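Ethylbenzene dehydrogenase alpha-subunit (Aromatoleum aromaticum, PDB 2IVF) is a molybdenum-containing subunit of the molybdopterin oxidoreductase family that binds MGD, MD1, a molybdenum atom and an iron/sulfur cluster (SF4). Local coordinates at residues A[318-323]-A[380-385]; A[326-331]-A[372-377]; A[551-556]-A[592-597]; A[601-606]-A[627-632]. All coordinates share one frame; numbering follows the deposited sequence.

Contact 1 of 4, residues A[318-323]-A[380-385]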
loop_
_atom_site.group_PDB
_atom_site.type_symbol
_atom_site.label_atom_id
_atom_site.label_comp_id
_atom_site.label_asym_id
_atom_site.label_seq_id
_atom_site.Cartn_x
_atom_site.Cartn_y
_atom_site.Cartn_z
ATOM N N LYS A 318 40.587 10.955 -9.648
ATOM C CA LYS A 318 41.158 11.525 -8.415
ATOM C C LYS A 318 40.176 12.471 -7.705
ATOM O O LYS A 318 40.540 13.573 -7.263
ATOM C CB LYS A 318 42.505 12.225 -8.707
ATOM C CG LYS A 318 43.510 11.321 -9.446
ATOM C CD LYS A 318 44.914 11.909 -9.514
ATOM C CE LYS A 318 45.960 10.851 -9.958
ATOM N NZ LYS A 318 47.427 11.296 -9.787
ATOM N N LEU A 319 38.939 12.019 -7.600
ATOM C CA LEU A 319 37.865 12.784 -6.973
ATOM C C LEU A 319 37.588 12.302 -5.560
ATOM O O LEU A 319 36.736 12.842 -4.878
ATOM C CB LEU A 319 36.581 12.626 -7.776
ATOM C CG LEU A 319 36.687 12.975 -9.262
ATOM C CD1 LEU A 319 35.350 12.691 -9.892
ATOM C CD2 LEU A 319 37.108 14.435 -9.446
ATOM N N PHE A 320 38.246 11.225 -5.153
ATOM C CA PHE A 320 37.938 10.632 -3.863
ATOM C C PHE A 320 38.492 11.457 -2.673
ATOM O O PHE A 320 39.466 12.203 -2.788
ATOM C CB PHE A 320 38.387 9.149 -3.809
ATOM C CG PHE A 320 39.856 8.951 -3.921
ATOM C CD1 PHE A 320 40.454 8.863 -5.151
ATOM C CD2 PHE A 320 40.652 8.826 -2.786
ATOM C CE1 PHE A 320 41.785 8.692 -5.270
ATOM C CE2 PHE A 320 42.000 8.623 -2.895
ATOM C CZ PHE A 320 42.579 8.563 -4.128
ATOM N N ASP A 321 37.849 11.280 -1.531
ATOM C CA ASP A 321 38.201 11.954 -0.300
ATOM C C ASP A 321 39.304 11.098 0.325
ATOM O O ASP A 321 39.057 10.113 1.028
ATOM C CB ASP A 321 36.949 12.060 0.557
ATOM C CG ASP A 321 37.134 12.869 1.834
ATOM O OD1 ASP A 321 38.258 13.047 2.334
ATOM O OD2 ASP A 321 36.082 13.287 2.377
ATOM N N ARG A 322 40.539 11.470 0.034
ATOM C CA ARG A 322 41.690 10.701 0.468
ATOM C C ARG A 322 41.758 10.583 1.979
ATOM O O ARG A 322 42.016 9.501 2.514
ATOM C CB ARG A 322 42.983 11.336 -0.053
ATOM C CG ARG A 322 44.237 10.563 0.291
ATOM C CD ARG A 322 45.498 11.179 -0.357
ATOM N NE ARG A 322 45.462 10.989 -1.803
ATOM C CZ ARG A 322 46.036 9.987 -2.460
ATOM N NH1 ARG A 322 46.748 9.066 -1.832
ATOM N NH2 ARG A 322 45.903 9.927 -3.768
ATOM N N GLN A 323 41.531 11.692 2.671
ATOM C CA GLN A 323 41.647 11.708 4.133
ATOM C C GLN A 323 40.646 10.760 4.807
ATOM O O GLN A 323 40.987 9.990 5.696
ATOM C CB GLN A 323 41.466 13.140 4.606
ATOM C CG GLN A 323 41.878 13.410 6.036
ATOM C CD GLN A 323 42.283 14.868 6.238
ATOM O OE1 GLN A 323 42.449 15.636 5.264
ATOM N NE2 GLN A 323 42.439 15.260 7.497
ATOM N N PRO A 380 48.528 7.883 5.669
ATOM C CA PRO A 380 48.987 6.596 5.148
ATOM C C PRO A 380 49.103 6.600 3.636
ATOM O O PRO A 380 48.372 7.323 2.971
ATOM C CB PRO A 380 47.885 5.617 5.584
ATOM C CG PRO A 380 47.123 6.320 6.642
ATOM C CD PRO A 380 47.254 7.769 6.390
ATOM N N ALA A 381 49.984 5.766 3.104
ATOM C CA ALA A 381 50.053 5.512 1.661
ATOM C C ALA A 381 48.748 4.905 1.192
ATOM O O ALA A 381 48.099 4.167 1.944
ATOM C CB ALA A 381 51.213 4.545 1.327
ATOM N N LEU A 382 48.361 5.226 -0.038
ATOM C CA LEU A 382 47.287 4.518 -0.724
ATOM C C LEU A 382 47.897 3.839 -1.935
ATOM O O LEU A 382 47.947 2.605 -2.016
ATOM C CB LEU A 382 46.169 5.469 -1.142
ATOM C CG LEU A 382 45.194 5.843 -0.026
ATOM C CD1 LEU A 382 44.096 6.686 -0.592
ATOM C CD2 LEU A 382 44.604 4.610 0.687
ATOM N N GLU A 383 48.390 4.641 -2.871
ATOM C CA GLU A 383 48.969 4.082 -4.077
ATOM C C GLU A 383 50.328 3.481 -3.759
ATOM O O GLU A 383 51.086 4.018 -2.951
ATOM C CB GLU A 383 49.085 5.151 -5.174
ATOM C CG GLU A 383 47.706 5.696 -5.688
ATOM C CD GLU A 383 47.155 6.841 -4.855
ATOM O OE1 GLU A 383 47.732 7.109 -3.779
ATOM O OE2 GLU A 383 46.134 7.480 -5.278
ATOM N N GLY A 384 50.646 2.354 -4.383
ATOM C CA GLY A 384 52.004 1.840 -4.333
ATOM C C GLY A 384 52.151 0.368 -4.016
ATOM O O GLY A 384 51.256 -0.291 -3.485
ATOM N N THR A 385 53.310 -0.150 -4.356
ATOM C CA THR A 385 53.672 -1.475 -3.920
ATOM C C THR A 385 54.983 -1.335 -3.187
ATOM O O THR A 385 55.875 -0.623 -3.626
ATOM C CB THR A 385 53.720 -2.472 -5.097
ATOM O OG1 THR A 385 52.446 -2.447 -5.773
ATOM C CG2 THR A 385 53.951 -3.871 -4.575
HETATM O O HOH W 1 48.046 8.895 0.992
#
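The Arg322 guanidinium meets Glu383 at its edge, while Leu382 CD1 and Phe320 CE2 approach over one and the same face, CE2 lying 4.0 Å above the plane of Arg322 and offset toward the rim. At the edge of the Phe320 ring, in its plane, sits Glu383 OE2, 3.9 Å from Phe320 CZ, with ring and carboxylate planes 45° apart. Guanidinium and carboxylate are nearly coplanar, and the salt bridge is end-on and two-pronged. Arg322 NH1 donates to Glu383 OE1 over 2.9 Å, almost straight at 164°. Its second nitrogen, NH2, reaches Glu383 OE2 at 2.9 Å, with that oxygen tilted somewhat from the guanidinium plane. Both oxygens use their syn lone pairs, so the two bonds together fix the rotation of both flat groups. The bend at chi2 of Glu383 (86°) swings CD out of an extended path. A water prolongs the edge of the pair: it accepts from Arg322 NH1 and donates to Pro380 O. Apolar contact supports the charged one, with Phe320 CE2 and Leu382 CD1 tip to tip at 3.7 Å. Phe402 of helix 401-408 extends this patch, its ring meeting that of Phe320, and touches Leu382 and Glu383. Asp321 is the N-cap of helix 322-328, its OD1 accepting from Phe324 N. A bidentate arginine-glutamate salt bridge with an aromatic and a leucine over one face of the guanidinium thus ties the first turn of a capped helix to a loop within the molybdopterin oxidoreductase family region.

Contact 2 of 4, residues A[326-331]-A[372-377]; sequences CEQTDL and GTLKLD
Leu374, Glu327 and Leu376 carry this contact, and Leu374 reaches across to the last turn of helix 322-328. Leu374 CB comes to 3.5 Å from Glu327 O, and its CD2 branch lies against the same carbonyl. In return Glu327 CG rests 3.3 Å from Leu374 O, the side chains of Glu327 and Leu374 crossing at about a right angle. The other leucine branch, Leu374 CD1, meets the amide of Gln328, with NE2 of Gln328 at 3.8 Å. Leu376 packs one residue earlier in the helix: its CD1 lies on the backbone carbon of Cys326 at 3.7 Å and also touches Cys326 CB and Glu327 CB. The arrangement is a helix C-terminus seated on an irregular loop between strands 365-369 and 385-389, and each segment contains an ST turn: Thr329 OG1 accepts from Leu331 N just past the helix, and Thr373 OG1 from Lys375 N just ahead of Leu376. With CG of Glu327 anti to its backbone N (chi1 166°), the chain runs on extended to a carboxylate held at both oxygens. Glu327 OE1 accepts from a water at 2.6 Å, which in turn accepts from Leu376 N and so bridges the segments. Glu327 OE2 forms a salt bridge with Lys802 and accepts from Gln328 NE2 at 2.9 Å, this donor arriving on the anti side of the carboxylate. His798 O takes a further bond from Gln328 NE2, and Trp471 NE1 bonds to Gln328 OE1, fixing the buried amide that faces Leu374.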
loop_
_atom_site.group_PDB
_atom_site.type_symbol
_atom_site.label_atom_id
_atom_site.label_comp_id
_atom_site.label_asym_id
_atom_site.label_seq_id
_atom_site.Cartn_x
_atom_site.Cartn_y
_atom_site.Cartn_z
ATOM N N CYS A 326 41.523 7.119 4.134
ATOM C CA CYS A 326 42.679 6.744 4.928
ATOM C C CYS A 326 42.341 6.565 6.381
ATOM O O CYS A 326 42.943 5.768 7.071
ATOM C CB CYS A 326 43.756 7.795 4.746
ATOM S SG CYS A 326 44.620 7.585 3.185
ATOM N N GLU A 327 41.344 7.283 6.853
ATOM C CA GLU A 327 41.005 7.224 8.277
ATOM C C GLU A 327 39.990 6.127 8.571
ATOM O O GLU A 327 40.148 5.370 9.546
ATOM C CB GLU A 327 40.505 8.611 8.706
ATOM C CG GLU A 327 39.801 8.737 10.023
ATOM C CD GLU A 327 39.180 10.127 10.147
ATOM O OE1 GLU A 327 39.962 11.087 10.374
ATOM O OE2 GLU A 327 37.938 10.252 9.980
ATOM N N GLN A 328 38.965 6.026 7.730
ATOM C CA GLN A 328 37.762 5.309 8.054
ATOM C C GLN A 328 37.781 3.865 7.627
ATOM O O GLN A 328 36.983 3.089 8.121
ATOM C CB GLN A 328 36.530 5.980 7.417
ATOM C CG GLN A 328 36.177 7.365 7.923
ATOM C CD GLN A 328 35.541 7.322 9.302
ATOM O OE1 GLN A 328 34.578 6.598 9.517
ATOM N NE2 GLN A 328 36.100 8.069 10.245
ATOM N N THR A 329 38.678 3.506 6.710
ATOM C CA THR A 329 38.563 2.238 6.004
ATOM C C THR A 329 39.858 1.457 5.969
ATOM O O THR A 329 40.893 1.926 6.422
ATOM C CB THR A 329 38.126 2.425 4.538
ATOM O OG1 THR A 329 39.273 2.833 3.783
ATOM C CG2 THR A 329 36.989 3.442 4.400
ATOM N N ASP A 330 39.751 0.241 5.433
ATOM C CA ASP A 330 40.880 -0.637 5.294
ATOM C C ASP A 330 41.643 -0.352 4.012
ATOM O O ASP A 330 42.640 -1.002 3.759
ATOM C CB ASP A 330 40.468 -2.110 5.394
ATOM C CG ASP A 330 39.607 -2.589 4.238
ATOM O OD1 ASP A 330 38.969 -1.744 3.557
ATOM O OD2 ASP A 330 39.570 -3.836 4.023
ATOM N N LEU A 331 41.205 0.637 3.224
ATOM C CA LEU A 331 41.870 0.902 1.951
ATOM C C LEU A 331 43.383 1.157 2.078
ATOM O O LEU A 331 44.141 0.760 1.210
ATOM C CB LEU A 331 41.166 2.017 1.141
ATOM C CG LEU A 331 39.713 1.815 0.690
ATOM C CD1 LEU A 331 39.437 2.767 -0.479
ATOM C CD2 LEU A 331 39.374 0.407 0.335
ATOM N N GLY A 372 42.718 1.031 18.225
ATOM C CA GLY A 372 41.912 1.681 19.255
ATOM C C GLY A 372 41.252 2.965 18.824
ATOM O O GLY A 372 40.264 3.392 19.432
ATOM N N THR A 373 41.772 3.592 17.780
ATOM C CA THR A 373 41.159 4.794 17.245
ATOM C C THR A 373 41.407 4.870 15.730
ATOM O O THR A 373 42.362 4.285 15.213
ATOM C CB THR A 373 41.737 6.082 17.914
ATOM O OG1 THR A 373 41.055 7.228 17.410
ATOM C CG2 THR A 373 43.195 6.253 17.615
ATOM N N LEU A 374 40.553 5.600 15.043
ATOM C CA LEU A 374 40.725 5.830 13.621
ATOM C C LEU A 374 41.495 7.115 13.364
ATOM O O LEU A 374 41.808 7.438 12.230
ATOM C CB LEU A 374 39.369 5.934 12.927
ATOM C CG LEU A 374 38.403 4.754 13.036
ATOM C CD1 LEU A 374 37.063 5.148 12.405
ATOM C CD2 LEU A 374 38.972 3.497 12.378
ATOM N N LYS A 375 41.787 7.856 14.425
ATOM C CA LYS A 375 42.432 9.133 14.294
ATOM C C LYS A 375 43.841 8.925 13.735
ATOM O O LYS A 375 44.578 8.043 14.198
ATOM C CB LYS A 375 42.451 9.820 15.659
ATOM C CG LYS A 375 42.940 11.237 15.618
ATOM C CD LYS A 375 42.899 11.878 16.986
ATOM C CE LYS A 375 43.435 13.300 16.902
ATOM N NZ LYS A 375 42.485 14.069 16.079
ATOM N N LEU A 376 44.208 9.741 12.757
ATOM C CA LEU A 376 45.477 9.629 12.083
ATOM C C LEU A 376 46.391 10.753 12.542
ATOM O O LEU A 376 45.960 11.899 12.689
ATOM C CB LEU A 376 45.284 9.746 10.562
ATOM C CG LEU A 376 44.511 8.633 9.845
ATOM C CD1 LEU A 376 44.362 8.959 8.377
ATOM C CD2 LEU A 376 45.149 7.263 10.016
ATOM N N ASP A 377 47.655 10.428 12.718
ATOM C CA ASP A 377 48.649 11.458 12.998
ATOM C C ASP A 377 49.617 11.613 11.816
ATOM O O ASP A 377 50.623 12.304 11.927
ATOM C CB ASP A 377 49.334 11.200 14.334
ATOM C CG ASP A 377 50.076 9.891 14.384
ATOM O OD1 ASP A 377 50.126 9.174 13.373
ATOM O OD2 ASP A 377 50.632 9.581 15.460
HETATM O O HOH W 2 42.641 5.079 10.857
HETATM O O HOH W 3 42.095 11.604 11.820
#

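Contact 3 of 4, residues A[551-556]-A[592-597]; sequences YYHVGY and IRPAPD
Tyr552, in the last turn of helix 546-553, faces Pro596 with their CA atoms 5.8 Å apart, the closest CA approach between this helix end and an irregular segment that contains a cis peptide bond before Pro594. The Tyr552 ring lies between two groups. Pro596 CG sits over the centre of one face, 3.7 Å from the Tyr552 centroid and only 12° off the ring normal, which meets the geometry of a CH-pi contact. Over the centre of the opposite face is Tyr551 CD2, 3.7 Å above the Tyr552 plane. Ile592 adds its CG2 branch, 3.7 Å from Tyr552 CE2. His553 provides the polar link: its NE2 donates to Pro594 O over 2.8 Å at 156°. The acceptor lies close to the imidazole plane, whereas the donor stands well above the carbonyl plane of Pro594, 58° out of it. CG of His553 stands anti to its carbonyl carbon, beside the backbone N, and NE2 at the far side of the ring also touches Pro594 CB. Beyond the contact, Asp184 holds the 592-597 segment from elsewhere, through a salt bridge to Arg593 NE and a hydrogen bond from Ala595 N. Tyr552 and Ile592 both touch Lys582 of helix 574-583, while Ile592 touches Met548 and Pro594 touches Trp549, both of helix 546-553; the loop thus lies against the helix end on its way to strand 602-606.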
loop_
_atom_site.group_PDB
_atom_site.type_symbol
_atom_site.label_atom_id
_atom_site.label_comp_id
_atom_site.label_asym_id
_atom_site.label_seq_id
_atom_site.Cartn_x
_atom_site.Cartn_y
_atom_site.Cartn_z
ATOM N N TYR A 551 16.471 -26.603 6.215
ATOM C CA TYR A 551 17.372 -27.562 5.561
ATOM C C TYR A 551 17.220 -28.976 6.087
ATOM O O TYR A 551 17.153 -29.906 5.312
ATOM C CB TYR A 551 18.852 -27.146 5.776
ATOM C CG TYR A 551 19.905 -28.011 5.105
ATOM C CD1 TYR A 551 20.278 -27.792 3.780
ATOM C CD2 TYR A 551 20.605 -29.008 5.822
ATOM C CE1 TYR A 551 21.290 -28.587 3.166
ATOM C CE2 TYR A 551 21.588 -29.750 5.226
ATOM C CZ TYR A 551 21.931 -29.529 3.895
ATOM O OH TYR A 551 22.918 -30.330 3.369
ATOM N N TYR A 552 17.189 -29.117 7.404
ATOM C CA TYR A 552 17.161 -30.409 8.068
ATOM C C TYR A 552 15.780 -31.036 8.212
ATOM O O TYR A 552 15.669 -32.236 8.280
ATOM C CB TYR A 552 17.773 -30.254 9.460
ATOM C CG TYR A 552 19.269 -30.180 9.408
ATOM C CD1 TYR A 552 20.001 -31.255 8.921
ATOM C CD2 TYR A 552 19.965 -29.034 9.816
ATOM C CE1 TYR A 552 21.360 -31.208 8.842
ATOM C CE2 TYR A 552 21.382 -29.002 9.778
ATOM C CZ TYR A 552 22.058 -30.088 9.287
ATOM O OH TYR A 552 23.449 -30.112 9.199
ATOM N N HIS A 553 14.727 -30.226 8.224
ATOM C CA HIS A 553 13.397 -30.735 8.550
ATOM C C HIS A 553 12.331 -30.466 7.513
ATOM O O HIS A 553 11.289 -31.133 7.528
ATOM C CB HIS A 553 12.911 -30.140 9.877
ATOM C CG HIS A 553 13.753 -30.537 11.036
ATOM N ND1 HIS A 553 13.748 -31.809 11.553
ATOM C CD2 HIS A 553 14.682 -29.843 11.732
ATOM C CE1 HIS A 553 14.629 -31.873 12.539
ATOM N NE2 HIS A 553 15.190 -30.682 12.679
ATOM N N VAL A 554 12.563 -29.522 6.616
ATOM C CA VAL A 554 11.530 -29.195 5.657
ATOM C C VAL A 554 11.934 -29.517 4.223
ATOM O O VAL A 554 11.311 -29.044 3.253
ATOM C CB VAL A 554 11.065 -27.729 5.794
ATOM C CG1 VAL A 554 9.799 -27.524 4.979
ATOM C CG2 VAL A 554 10.817 -27.333 7.292
ATOM N N GLY A 555 13.005 -30.300 4.104
ATOM C CA GLY A 555 13.448 -30.856 2.836
ATOM C C GLY A 555 14.128 -29.881 1.892
ATOM O O GLY A 555 14.326 -30.204 0.720
ATOM N N TYR A 556 14.547 -28.728 2.405
ATOM C CA TYR A 556 15.180 -27.738 1.580
ATOM C C TYR A 556 16.596 -28.105 1.217
ATOM O O TYR A 556 17.158 -27.480 0.333
ATOM C CB TYR A 556 15.142 -26.340 2.214
ATOM C CG TYR A 556 13.832 -25.598 2.037
ATOM C CD1 TYR A 556 12.784 -25.764 2.918
ATOM C CD2 TYR A 556 13.659 -24.713 0.985
ATOM C CE1 TYR A 556 11.576 -25.031 2.757
ATOM C CE2 TYR A 556 12.500 -24.007 0.828
ATOM C CZ TYR A 556 11.462 -24.172 1.702
ATOM O OH TYR A 556 10.295 -23.467 1.496
ATOM N N ILE A 592 21.483 -25.038 15.520
ATOM C CA ILE A 592 20.838 -26.032 14.676
ATOM C C ILE A 592 19.700 -26.735 15.434
ATOM O O ILE A 592 19.853 -27.816 15.917
ATOM C CB ILE A 592 21.871 -27.017 14.132
ATOM C CG1 ILE A 592 22.844 -26.241 13.232
ATOM C CG2 ILE A 592 21.157 -28.148 13.336
ATOM C CD1 ILE A 592 24.167 -26.871 13.026
ATOM N N ARG A 593 18.556 -26.067 15.501
ATOM C CA ARG A 593 17.383 -26.527 16.236
ATOM C C ARG A 593 16.155 -26.323 15.357
ATOM O O ARG A 593 16.141 -25.376 14.545
ATOM C CB ARG A 593 17.180 -25.716 17.528
ATOM C CG ARG A 593 18.322 -25.774 18.503
ATOM C CD ARG A 593 18.030 -25.024 19.797
ATOM N NE ARG A 593 16.890 -25.581 20.551
ATOM C CZ ARG A 593 16.135 -24.873 21.401
ATOM N NH1 ARG A 593 16.401 -23.587 21.640
ATOM N NH2 ARG A 593 15.115 -25.436 22.029
ATOM N N PRO A 594 15.163 -27.235 15.459
ATOM C CA PRO A 594 15.278 -28.474 16.224
ATOM C C PRO A 594 16.442 -29.321 15.748
ATOM O O PRO A 594 16.768 -29.295 14.579
ATOM C CB PRO A 594 13.979 -29.237 15.927
ATOM C CG PRO A 594 13.072 -28.313 15.262
ATOM C CD PRO A 594 13.848 -27.099 14.808
ATOM N N ALA A 595 17.065 -30.059 16.658
ATOM C CA ALA A 595 18.178 -30.896 16.282
ATOM C C ALA A 595 17.704 -31.819 15.128
ATOM O O ALA A 595 16.524 -32.204 15.077
ATOM C CB ALA A 595 18.658 -31.709 17.487
ATOM N N PRO A 596 18.600 -32.144 14.178
ATOM C CA PRO A 596 18.263 -33.076 13.082
ATOM C C PRO A 596 17.635 -34.403 13.473
ATOM O O PRO A 596 16.913 -34.982 12.675
ATOM C CB PRO A 596 19.613 -33.275 12.396
ATOM C CG PRO A 596 20.226 -31.904 12.523
ATOM C CD PRO A 596 19.964 -31.609 13.994
ATOM N N ASP A 597 17.883 -34.895 14.678
ATOM C CA ASP A 597 17.248 -36.136 15.085
ATOM C C ASP A 597 15.968 -35.902 15.888
ATOM O O ASP A 597 15.367 -36.835 16.373
ATOM C CB ASP A 597 18.230 -37.040 15.845
ATOM C CG ASP A 597 18.891 -36.342 17.018
ATOM O OD1 ASP A 597 18.555 -35.171 17.330
ATOM O OD2 ASP A 597 19.759 -36.981 17.631
#

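Contact 4 of 4, residues A[601-606]-A[627-632]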
loop_
_atom_site.group_PDB
_atom_site.type_symbol
_atom_site.label_atom_id
_atom_site.label_comp_id
_atom_site.label_asym_id
_atom_site.label_seq_id
_atom_site.Cartn_x
_atom_site.Cartn_y
_atom_site.Cartn_z
ATOM N N GLN A 601 6.825 -31.107 15.943
ATOM C CA GLN A 601 5.486 -31.699 16.155
ATOM C C GLN A 601 4.380 -30.688 16.373
ATOM O O GLN A 601 3.223 -30.974 16.064
ATOM C CB GLN A 601 5.489 -32.688 17.311
ATOM C CG GLN A 601 6.401 -33.879 17.038
ATOM C CD GLN A 601 5.933 -35.140 17.670
ATOM O OE1 GLN A 601 5.592 -35.182 18.859
ATOM N NE2 GLN A 601 5.919 -36.205 16.885
ATOM N N VAL A 602 4.732 -29.541 16.941
ATOM C CA VAL A 602 3.766 -28.467 17.209
ATOM C C VAL A 602 4.272 -27.158 16.627
ATOM O O VAL A 602 5.399 -26.731 16.872
ATOM C CB VAL A 602 3.461 -28.352 18.706
ATOM C CG1 VAL A 602 2.419 -27.253 18.969
ATOM C CG2 VAL A 602 2.976 -29.666 19.218
ATOM N N TYR A 603 3.406 -26.509 15.853
ATOM C CA TYR A 603 3.820 -25.415 15.026
ATOM C C TYR A 603 2.844 -24.326 15.236
ATOM O O TYR A 603 1.671 -24.523 15.018
ATOM C CB TYR A 603 3.835 -25.858 13.573
ATOM C CG TYR A 603 4.290 -24.815 12.618
ATOM C CD1 TYR A 603 3.378 -23.888 12.080
ATOM C CD2 TYR A 603 5.621 -24.743 12.218
ATOM C CE1 TYR A 603 3.796 -22.949 11.177
ATOM C CE2 TYR A 603 6.034 -23.813 11.301
ATOM C CZ TYR A 603 5.131 -22.922 10.791
ATOM O OH TYR A 603 5.556 -21.979 9.893
ATOM N N MET A 604 3.340 -23.180 15.693
ATOM C CA MET A 604 2.498 -22.055 16.018
ATOM C C MET A 604 2.633 -20.970 14.960
ATOM O O MET A 604 3.731 -20.508 14.666
ATOM C CB MET A 604 2.907 -21.497 17.373
ATOM C CG MET A 604 2.204 -20.264 17.782
ATOM S SD MET A 604 2.579 -19.954 19.493
ATOM C CE MET A 604 1.906 -18.317 19.726
ATOM N N LEU A 605 1.493 -20.587 14.391
ATOM C CA LEU A 605 1.401 -19.477 13.429
ATOM C C LEU A 605 0.947 -18.241 14.181
ATOM O O LEU A 605 -0.150 -18.220 14.762
ATOM C CB LEU A 605 0.399 -19.808 12.326
ATOM C CG LEU A 605 0.743 -20.903 11.327
ATOM C CD1 LEU A 605 -0.530 -21.467 10.694
ATOM C CD2 LEU A 605 1.664 -20.304 10.271
ATOM N N LEU A 606 1.802 -17.227 14.207
ATOM C CA LEU A 606 1.518 -15.953 14.840
ATOM C C LEU A 606 2.260 -14.908 14.026
ATOM O O LEU A 606 3.492 -15.013 13.856
ATOM C CB LEU A 606 2.015 -15.938 16.277
ATOM C CG LEU A 606 1.993 -14.560 16.956
ATOM C CD1 LEU A 606 0.545 -14.010 17.134
ATOM C CD2 LEU A 606 2.738 -14.696 18.314
ATOM N N PRO A 627 3.078 -33.066 7.102
ATOM C CA PRO A 627 2.930 -34.461 7.465
ATOM C C PRO A 627 3.600 -34.897 8.779
ATOM O O PRO A 627 3.176 -35.888 9.364
ATOM C CB PRO A 627 3.527 -35.201 6.254
ATOM C CG PRO A 627 3.212 -34.297 5.141
ATOM C CD PRO A 627 3.563 -32.959 5.714
ATOM N N LYS A 628 4.604 -34.165 9.254
ATOM C CA LYS A 628 5.284 -34.546 10.502
ATOM C C LYS A 628 4.596 -33.897 11.692
ATOM O O LYS A 628 4.778 -34.301 12.819
ATOM C CB LYS A 628 6.719 -34.040 10.493
ATOM C CG LYS A 628 7.632 -34.660 9.488
ATOM C CD LYS A 628 8.813 -33.694 9.185
ATOM C CE LYS A 628 9.845 -34.417 8.338
ATOM N NZ LYS A 628 11.175 -33.785 8.258
ATOM N N LEU A 629 3.828 -32.853 11.422
ATOM C CA LEU A 629 3.251 -32.032 12.481
ATOM C C LEU A 629 1.963 -32.623 13.012
ATOM O O LEU A 629 1.046 -32.912 12.230
ATOM C CB LEU A 629 2.993 -30.608 11.972
ATOM C CG LEU A 629 4.226 -29.765 11.637
ATOM C CD1 LEU A 629 3.775 -28.457 11.092
ATOM C CD2 LEU A 629 5.090 -29.544 12.901
ATOM N N LYS A 630 1.909 -32.784 14.337
ATOM C CA LYS A 630 0.709 -33.252 15.056
ATOM C C LYS A 630 -0.288 -32.104 15.284
ATOM O O LYS A 630 -1.507 -32.334 15.356
ATOM C CB LYS A 630 1.083 -33.818 16.420
ATOM C CG LYS A 630 1.892 -35.104 16.359
ATOM C CD LYS A 630 1.062 -36.347 15.976
ATOM C CE LYS A 630 0.406 -37.002 17.199
ATOM N NZ LYS A 630 -0.355 -38.280 16.916
ATOM N N MET A 631 0.231 -30.891 15.439
ATOM C CA MET A 631 -0.628 -29.725 15.691
ATOM C C MET A 631 -0.094 -28.509 15.002
ATOM O O MET A 631 1.054 -28.090 15.216
ATOM C CB MET A 631 -0.726 -29.456 17.197
ATOM C CG MET A 631 -1.371 -28.164 17.604
ATOM S SD MET A 631 -3.101 -28.065 17.105
ATOM C CE MET A 631 -3.796 -29.446 18.079
ATOM N N ILE A 632 -0.974 -27.881 14.233
ATOM C CA ILE A 632 -0.694 -26.610 13.659
ATOM C C ILE A 632 -1.772 -25.717 14.176
ATOM O O ILE A 632 -2.957 -26.000 13.968
ATOM C CB ILE A 632 -0.770 -26.644 12.123
ATOM C CG1 ILE A 632 0.170 -27.710 11.597
ATOM C CG2 ILE A 632 -0.445 -25.270 11.588
ATOM C CD1 ILE A 632 0.109 -27.968 10.050
#
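Tyr603 and Met631 join the backbones in the tight part of the contact, where Tyr603 N donates to Met631 O at 2.9 Å. Val602 pairs with Met631 and Tyr603 with Ile632 as parallel bridges, and CA-H...O contacts from Val602 to Met631 O and from Ile632 to Tyr603 O accompany these bridges. At the start of the pairing, Gln601 O accepts two donors: Lys630 N at 2.8 Å and Met631 N at 3.1 Å. On one face of the sheet Val602 and Met631 lie side by side, pointing the same way. On the other, Leu629 CD1 presses on Tyr603 CB at 3.6 Å, and Ile632 CG2 touches Leu605 CD1 at 3.9 Å as well as Tyr603 CD1. CG of Tyr603 is anti to the backbone N (chi1 -178°); at the far end of the ring, OH is hydrogen-bonded to Asp189 and Gln608.

The side chains of Gln601 and Lys630, flanking the doubly bonded Gln601 O, form the looser, more solvent-exposed side. The Gln601 side chain leaves its backbone pointing away from the segment 627-632, and its nearest side-chain approach is NE2 to Lys630 CG, 4.2 Å; exposed Lys630 bends off at chi2 and chi3.

Strands 602-606 and 631-636 are parallel neighbours joined through helices 610-613 and 617-625, a beta-alpha-beta crossover within a mixed sheet of the molybdopterin oxidoreductase region.

How the contacts relate
The four contacts form two pairs in different parts of the chain. Contacts 1 and 2 share helix 322-328, contact 2 being nested inside the loop closed by contact 1; their centres are 13 Å apart, and Leu382 CG packs on Cys326 SG at 3.7 Å. Contacts 3 and 4 follow in series, with centres 14 Å apart, and are joined by a probable hydrogen bond from Lys628 NZ to His553 O (2.8 Å). Between the pairs the gap is wide: contacts 1 and 4 lie on opposite sides of the chain's centre, about 57 Å between centres. Contact 4 has a measured relation to a ligand: the Leu605 side chain is about 8 Å from MD1, not touching it.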